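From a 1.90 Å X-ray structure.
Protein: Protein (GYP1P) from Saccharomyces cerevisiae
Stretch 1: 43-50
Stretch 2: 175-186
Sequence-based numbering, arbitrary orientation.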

ATOM      1  N   TRP A  43       9.154  -0.951  -7.969  1.00 17.77           N
ATOM      2  CA  TRP A  43       8.312  -1.503  -6.915  1.00 18.00           C
ATOM      3  C   TRP A  43       8.345  -3.036  -6.954  1.00 17.93           C
ATOM      4  O   TRP A  43       8.408  -3.691  -5.913  1.00 18.54           O
ATOM      5  N   LYS A  44       8.297  -3.607  -8.151  1.00 15.84           N
ATOM      6  CA  LYS A  44       8.322  -5.064  -8.280  1.00 16.23           C
ATOM      7  C   LYS A  44       9.660  -5.635  -7.819  1.00 17.52           C
ATOM      8  O   LYS A  44       9.708  -6.718  -7.232  1.00 17.72           O
ATOM      9  N   LEU A  45      10.742  -4.903  -8.063  1.00 19.36           N
ATOM     10  CA  LEU A  45      12.063  -5.357  -7.632  1.00 20.14           C
ATOM     11  C   LEU A  45      12.205  -5.251  -6.112  1.00 20.29           C
ATOM     12  O   LEU A  45      12.673  -6.179  -5.459  1.00 20.49           O
ATOM     13  N   LEU A  46      11.778  -4.126  -5.544  1.00 18.44           N
ATOM     14  CA  LEU A  46      11.906  -3.926  -4.103  1.00 20.21           C
ATOM     15  C   LEU A  46      11.060  -4.861  -3.247  1.00 21.31           C
ATOM     16  O   LEU A  46      11.479  -5.259  -2.160  1.00 22.14           O
ATOM     17  N   ILE A  47       9.876  -5.217  -3.727  1.00 22.69           N
ATOM     18  CA  ILE A  47       8.998  -6.088  -2.954  1.00 24.05           C
ATOM     19  C   ILE A  47       9.373  -7.568  -3.093  1.00 24.93           C
ATOM     20  O   ILE A  47       8.793  -8.433  -2.429  1.00 26.87           O
ATOM     21  N   GLY A  48      10.348  -7.850  -3.948  1.00 23.29           N
ATOM     22  CA  GLY A  48      10.803  -9.219  -4.133  1.00 25.87           C
ATOM     23  C   GLY A  48      10.028 -10.045  -5.141  1.00 26.34           C
ATOM     24  O   GLY A  48      10.010 -11.273  -5.063  1.00 27.43           O
ATOM     25  N   TYR A  49       9.382  -9.380  -6.092  1.00 22.02           N
ATOM     26  CA  TYR A  49       8.612 -10.087  -7.101  1.00 23.65           C
ATOM     27  C   TYR A  49       9.490 -10.304  -8.324  1.00 24.21           C
ATOM     28  O   TYR A  49       9.813 -11.435  -8.675  1.00 26.35           O
ATOM     29  N   LEU A  50       9.889  -9.213  -8.962  1.00 22.24           N
ATOM     30  CA  LEU A  50      10.741  -9.295 -10.137  1.00 22.68           C
ATOM     31  C   LEU A  50      12.164  -9.663  -9.712  1.00 23.01           C
ATOM     32  O   LEU A  50      12.737  -9.039  -8.820  1.00 20.96           O
ATOM     33  N   GLU A 175      -3.230  -7.962 -13.587  1.00 18.04           N
ATOM     34  CA  GLU A 175      -3.898  -8.591 -12.453  1.00 17.42           C
ATOM     35  C   GLU A 175      -2.949  -9.531 -11.720  1.00 17.14           C
ATOM     36  O   GLU A 175      -2.889  -9.539 -10.495  1.00 15.81           O
ATOM     37  N   ALA A 176      -2.218 -10.333 -12.485  1.00 17.59           N
ATOM     38  CA  ALA A 176      -1.275 -11.288 -11.912  1.00 17.19           C
ATOM     39  C   ALA A 176      -0.167 -10.575 -11.124  1.00 16.47           C
ATOM     40  O   ALA A 176       0.125 -10.934  -9.979  1.00 17.18           O
ATOM     41  N   ASP A 177       0.444  -9.565 -11.735  1.00 16.80           N
ATOM     42  CA  ASP A 177       1.508  -8.828 -11.061  1.00 17.60           C
ATOM     43  C   ASP A 177       0.980  -8.193  -9.774  1.00 18.06           C
ATOM     44  O   ASP A 177       1.632  -8.250  -8.736  1.00 17.54           O
ATOM     45  N   THR A 178      -0.202  -7.587  -9.856  1.00 17.05           N
ATOM     46  CA  THR A 178      -0.818  -6.941  -8.705  1.00 16.23           C
ATOM     47  C   THR A 178      -1.064  -7.971  -7.604  1.00 17.16           C
ATOM     48  O   THR A 178      -0.743  -7.741  -6.432  1.00 17.12           O
ATOM     49  N   PHE A 179      -1.626  -9.110  -7.989  1.00 16.61           N
ATOM     50  CA  PHE A 179      -1.917 -10.201  -7.056  1.00 16.43           C
ATOM     51  C   PHE A 179      -0.677 -10.720  -6.319  1.00 16.47           C
ATOM     52  O   PHE A 179      -0.680 -10.866  -5.089  1.00 16.92           O
ATOM     53  N   TRP A 180       0.378 -11.026  -7.067  1.00 16.88           N
ATOM     54  CA  TRP A 180       1.596 -11.543  -6.442  1.00 17.15           C
ATOM     55  C   TRP A 180       2.282 -10.503  -5.556  1.00 18.37           C
ATOM     56  O   TRP A 180       2.904 -10.852  -4.548  1.00 18.34           O
ATOM     57  N   CYS A 181       2.192  -9.232  -5.936  1.00 17.31           N
ATOM     58  CA  CYS A 181       2.806  -8.187  -5.124  1.00 17.79           C
ATOM     59  C   CYS A 181       1.965  -7.922  -3.883  1.00 18.67           C
ATOM     60  O   CYS A 181       2.508  -7.674  -2.806  1.00 18.45           O
ATOM     61  N   LEU A 182       0.642  -7.983  -4.024  1.00 17.15           N
ATOM     62  CA  LEU A 182      -0.237  -7.798  -2.870  1.00 19.02           C
ATOM     63  C   LEU A 182       0.078  -8.934  -1.906  1.00 18.98           C
ATOM     64  O   LEU A 182       0.147  -8.742  -0.690  1.00 18.00           O
ATOM     65  N   THR A 183       0.266 -10.127  -2.464  1.00 19.23           N
ATOM     66  CA  THR A 183       0.566 -11.301  -1.656  1.00 18.72           C
ATOM     67  C   THR A 183       1.872 -11.111  -0.886  1.00 19.21           C
ATOM     68  O   THR A 183       1.936 -11.391   0.313  1.00 19.93           O
ATOM     69  N   LYS A 184       2.903 -10.614  -1.565  1.00 17.18           N
ATOM     70  CA  LYS A 184       4.201 -10.391  -0.925  1.00 18.91           C
ATOM     71  C   LYS A 184       4.093  -9.358   0.189  1.00 19.38           C
ATOM     72  O   LYS A 184       4.729  -9.496   1.233  1.00 19.93           O
ATOM     73  N   LEU A 185       3.289  -8.320  -0.038  1.00 18.75           N
ATOM     74  CA  LEU A 185       3.102  -7.267   0.958  1.00 20.69           C
ATOM     75  C   LEU A 185       2.464  -7.828   2.221  1.00 21.27           C
ATOM     76  O   LEU A 185       2.998  -7.680   3.319  1.00 21.76           O
ATOM     77  N   LEU A 186       1.322  -8.483   2.050  1.00 20.29           N
ATOM     78  CA  LEU A 186       0.587  -9.042   3.171  1.00 21.68           C
ATOM     79  C   LEU A 186       1.331 -10.143   3.938  1.00 22.08           C
ATOM     80  O   LEU A 186       1.045 -10.381   5.114  1.00 21.79           O
TER

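The longer stretch, 175-186, is helical throughout, and the end of a second helix with the turn that follows it lies against one of its sides. The backbones come closest where Tyr 49 faces Cys 181, with CA atoms 6.4 Å apart, and where Ile 47 faces Lys 184, at 6.8 Å. Together the two stretches bury 459 Å², most of the first stretch's share coming from Ile 47 and Tyr 49.

Ile 47 is the bump that points directly at the helix. With chi1 and chi2 both t, its longer branch is extended, and CD1 reaches the backbone between Cys 181 and Leu 185, lying 3.1 Å from Cys 181 O and 3.8 Å from Leu 185 N. That carbonyl already accepts the helical hydrogen bond from Leu 185 N, so a methyl group can sit against it without stranding a polar atom. Side chains wall the hollow: Ile 47 CD1 meets Leu 185 CB at 4.1 Å, Ile 47 CG1 meets Lys 184 CB at 3.8 Å, and Ile 47 CG2 rests 3.9 Å from Cys 181 SG. A beta-branched residue suits the place because its second branch, CG2, touches the sulfur while the first probes the groove.

Cys 181, in the m rotamer, is small enough to let its neighbors close in. Its sulfur also touches the tyrosine, with SG 3.7 Å from Tyr 49 CD2 and 4.3 Å from the ring centroid, in an oblique approach.

Tyr 49 sets out sideways, but chi1 near t carries its ring along the helix toward Asp 177. The carbonyl O of Asp 177 lies over one face of the ring, and Tyr 49 CE1 packs tightly on Trp 180 CB at 3.3 Å. The Trp 180 side chain, an m rotamer, starts toward the first stretch; its five-membered ring is tilted only 19° from the tyrosine plane, yet the centroids are 5.6 Å apart and the rings are slid so that they barely overlap. The flat phenol thus fits a shallow surface of backbone, sulfur and methylene, and its hydroxyl finds a polar end point: Tyr 49 OH donates to Asp 177 OD1 at 2.7 Å.

The other carboxylate oxygen is engaged by Lys 44. Its chain leaves sideways with chi1 m and then runs fully extended, passing Cys 181 with CG 4.3 Å from SG, to form a salt bridge from Lys 44 NZ to Asp 177 OD2 at 3.0 Å. Lysine supplies both the reach and the charge that a buried aspartate calls for.

Gly 48 makes the turn possible. Its positive phi belongs to a Schellman motif, and a CB here would jam against the preceding carbonyl oxygen. Nearby, Lys 184 bends through two m angles before extending, and its CE lies 3.9 Å from Gly 48 O. Its aliphatic portion covers the exposed margin of the contact beside Ile 47.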

ATOM      1  CB  TRP A  43       6.869  -1.018  -7.068  1.00 18.70           C
ATOM      2  CG  TRP A  43       6.599   0.313  -6.436  1.00 19.07           C
ATOM      3  CD1 TRP A  43       7.495   1.337  -6.240  1.00 19.15           C
ATOM      4  CD2 TRP A  43       5.331   0.793  -5.972  1.00 19.58           C
ATOM      5  NE1 TRP A  43       6.852   2.425  -5.683  1.00 21.50           N
ATOM      6  CE2 TRP A  43       5.527   2.117  -5.509  1.00 19.94           C
ATOM      7  CE3 TRP A  43       4.047   0.233  -5.902  1.00 18.43           C
ATOM      8  CZ2 TRP A  43       4.487   2.888  -4.987  1.00 19.23           C
ATOM      9  CZ3 TRP A  43       3.006   1.006  -5.380  1.00 18.97           C
ATOM     10  CH2 TRP A  43       3.236   2.315  -4.931  1.00 19.26           C
ATOM     11  CB  LYS A  44       8.026  -5.472  -9.721  1.00 14.68           C
ATOM     12  CG  LYS A  44       6.613  -5.089 -10.165  1.00 15.79           C
ATOM     13  CD  LYS A  44       6.362  -5.421 -11.629  1.00 18.39           C
ATOM     14  CE  LYS A  44       5.041  -4.811 -12.110  1.00 21.35           C
ATOM     15  NZ  LYS A  44       4.825  -5.019 -13.571  1.00 24.13           N
ATOM     16  CB  LEU A  45      13.168  -4.529  -8.301  1.00 21.56           C
ATOM     17  CG  LEU A  45      13.442  -4.770  -9.792  1.00 22.87           C
ATOM     18  CD1 LEU A  45      14.317  -3.649 -10.345  1.00 20.80           C
ATOM     19  CD2 LEU A  45      14.120  -6.131  -9.970  1.00 23.24           C
ATOM     20  CB  LEU A  46      11.579  -2.474  -3.740  1.00 20.65           C
ATOM     21  CG  LEU A  46      12.550  -1.421  -4.282  1.00 21.23           C
ATOM     22  CD1 LEU A  46      12.023  -0.018  -3.965  1.00 24.17           C
ATOM     23  CD2 LEU A  46      13.934  -1.637  -3.669  1.00 24.24           C
ATOM     24  CB  ILE A  47       7.511  -5.863  -3.346  1.00 26.44           C
ATOM     25  CG1 ILE A  47       6.604  -6.350  -2.213  1.00 28.20           C
ATOM     26  CG2 ILE A  47       7.187  -6.580  -4.658  1.00 26.19           C
ATOM     27  CD1 ILE A  47       5.149  -6.013  -2.415  1.00 32.05           C
ATOM     28  CB  TYR A  49       7.360  -9.279  -7.469  1.00 21.71           C
ATOM     29  CG  TYR A  49       6.535  -9.869  -8.594  1.00 21.58           C
ATOM     30  CD1 TYR A  49       6.041 -11.171  -8.522  1.00 20.93           C
ATOM     31  CD2 TYR A  49       6.202  -9.098  -9.713  1.00 20.60           C
ATOM     32  CE1 TYR A  49       5.224 -11.688  -9.535  1.00 21.85           C
ATOM     33  CE2 TYR A  49       5.389  -9.605 -10.724  1.00 20.71           C
ATOM     34  CZ  TYR A  49       4.903 -10.894 -10.627  1.00 22.56           C
ATOM     35  OH  TYR A  49       4.073 -11.371 -11.617  1.00 21.78           O
ATOM     36  CB  LEU A  50      10.745  -7.951 -10.866  1.00 25.55           C
ATOM     37  CG  LEU A  50      11.288  -7.905 -12.296  1.00 27.69           C
ATOM     38  CD1 LEU A  50      10.402  -8.748 -13.222  1.00 27.29           C
ATOM     39  CD2 LEU A  50      11.310  -6.467 -12.769  1.00 27.60           C
ATOM     40  CB  GLU A 175      -5.121  -9.389 -12.928  1.00 20.31           C
ATOM     41  CG  GLU A 175      -6.371  -8.550 -13.168  1.00 21.36           C
ATOM     42  CD  GLU A 175      -7.520  -9.365 -13.746  1.00 24.28           C
ATOM     43  OE1 GLU A 175      -7.668 -10.555 -13.384  1.00 24.37           O
ATOM     44  OE2 GLU A 175      -8.287  -8.806 -14.554  1.00 25.97           O
ATOM     45  CB  ALA A 176      -0.668 -12.139 -13.028  1.00 16.64           C
ATOM     46  CB  ASP A 177       2.075  -7.731 -11.965  1.00 18.73           C
ATOM     47  CG  ASP A 177       2.805  -8.286 -13.183  1.00 22.54           C
ATOM     48  OD1 ASP A 177       2.990  -9.523 -13.278  1.00 21.17           O
ATOM     49  OD2 ASP A 177       3.205  -7.473 -14.047  1.00 23.66           O
ATOM     50  CB  THR A 178      -2.150  -6.270  -9.118  1.00 15.98           C
ATOM     51  OG1 THR A 178      -1.889  -5.295 -10.140  1.00 18.65           O
ATOM     52  CG2 THR A 178      -2.799  -5.572  -7.925  1.00 17.02           C
ATOM     53  CB  PHE A 179      -2.565 -11.366  -7.810  1.00 18.47           C
ATOM     54  CG  PHE A 179      -2.618 -12.638  -7.017  1.00 19.17           C
ATOM     55  CD1 PHE A 179      -3.528 -12.788  -5.977  1.00 20.33           C
ATOM     56  CD2 PHE A 179      -1.725 -13.679  -7.287  1.00 20.69           C
ATOM     57  CE1 PHE A 179      -3.549 -13.955  -5.208  1.00 21.73           C
ATOM     58  CE2 PHE A 179      -1.737 -14.850  -6.524  1.00 20.72           C
ATOM     59  CZ  PHE A 179      -2.649 -14.988  -5.482  1.00 20.81           C
ATOM     60  CB  TRP A 180       2.584 -12.040  -7.506  1.00 18.30           C
ATOM     61  CG  TRP A 180       2.115 -13.266  -8.232  1.00 19.28           C
ATOM     62  CD1 TRP A 180       1.824 -13.369  -9.558  1.00 18.37           C
ATOM     63  CD2 TRP A 180       1.883 -14.564  -7.665  1.00 22.41           C
ATOM     64  NE1 TRP A 180       1.424 -14.650  -9.857  1.00 22.31           N
ATOM     65  CE2 TRP A 180       1.452 -15.405  -8.714  1.00 21.80           C
ATOM     66  CE3 TRP A 180       2.000 -15.097  -6.374  1.00 24.49           C
ATOM     67  CZ2 TRP A 180       1.136 -16.754  -8.515  1.00 24.87           C
ATOM     68  CZ3 TRP A 180       1.685 -16.445  -6.177  1.00 25.71           C
ATOM     69  CH2 TRP A 180       1.259 -17.254  -7.245  1.00 24.67           C
ATOM     70  CB  CYS A 181       3.004  -6.911  -5.947  1.00 19.69           C
ATOM     71  SG  CYS A 181       4.322  -7.112  -7.198  1.00 20.74           S
ATOM     72  CB  LEU A 182      -1.713  -7.904  -3.274  1.00 22.61           C
ATOM     73  CG  LEU A 182      -2.714  -7.954  -2.111  1.00 22.53           C
ATOM     74  CD1 LEU A 182      -2.679  -6.633  -1.348  1.00 23.77           C
ATOM     75  CD2 LEU A 182      -4.113  -8.225  -2.641  1.00 23.72           C
ATOM     76  CB  THR A 183       0.641 -12.572  -2.539  1.00 21.59           C
ATOM     77  OG1 THR A 183      -0.651 -12.824  -3.114  1.00 21.25           O
ATOM     78  CG2 THR A 183       1.060 -13.792  -1.710  1.00 21.57           C
ATOM     79  CB  LYS A 184       5.240  -9.913  -1.953  1.00 27.60           C
ATOM     80  CG  LYS A 184       5.815 -11.006  -2.837  1.00 35.41           C
ATOM     81  CD  LYS A 184       6.690 -11.960  -2.034  1.00 42.45           C
ATOM     82  CE  LYS A 184       7.274 -13.062  -2.913  1.00 46.65           C
ATOM     83  NZ  LYS A 184       8.074 -14.035  -2.114  1.00 48.52           N
ATOM     84  CB  LEU A 185       2.199  -6.158   0.405  1.00 24.63           C
ATOM     85  CG  LEU A 185       1.906  -5.019   1.389  1.00 28.16           C
ATOM     86  CD1 LEU A 185       3.195  -4.251   1.661  1.00 28.84           C
ATOM     87  CD2 LEU A 185       0.839  -4.088   0.812  1.00 29.01           C
ATOM     88  CB  LEU A 186      -0.778  -9.549   2.685  1.00 25.57           C
ATOM     89  CG  LEU A 186      -1.703  -8.469   2.101  1.00 28.13           C
ATOM     90  CD1 LEU A 186      -2.999  -9.100   1.641  1.00 28.98           C
ATOM     91  CD2 LEU A 186      -1.988  -7.402   3.142  1.00 31.49           C
TER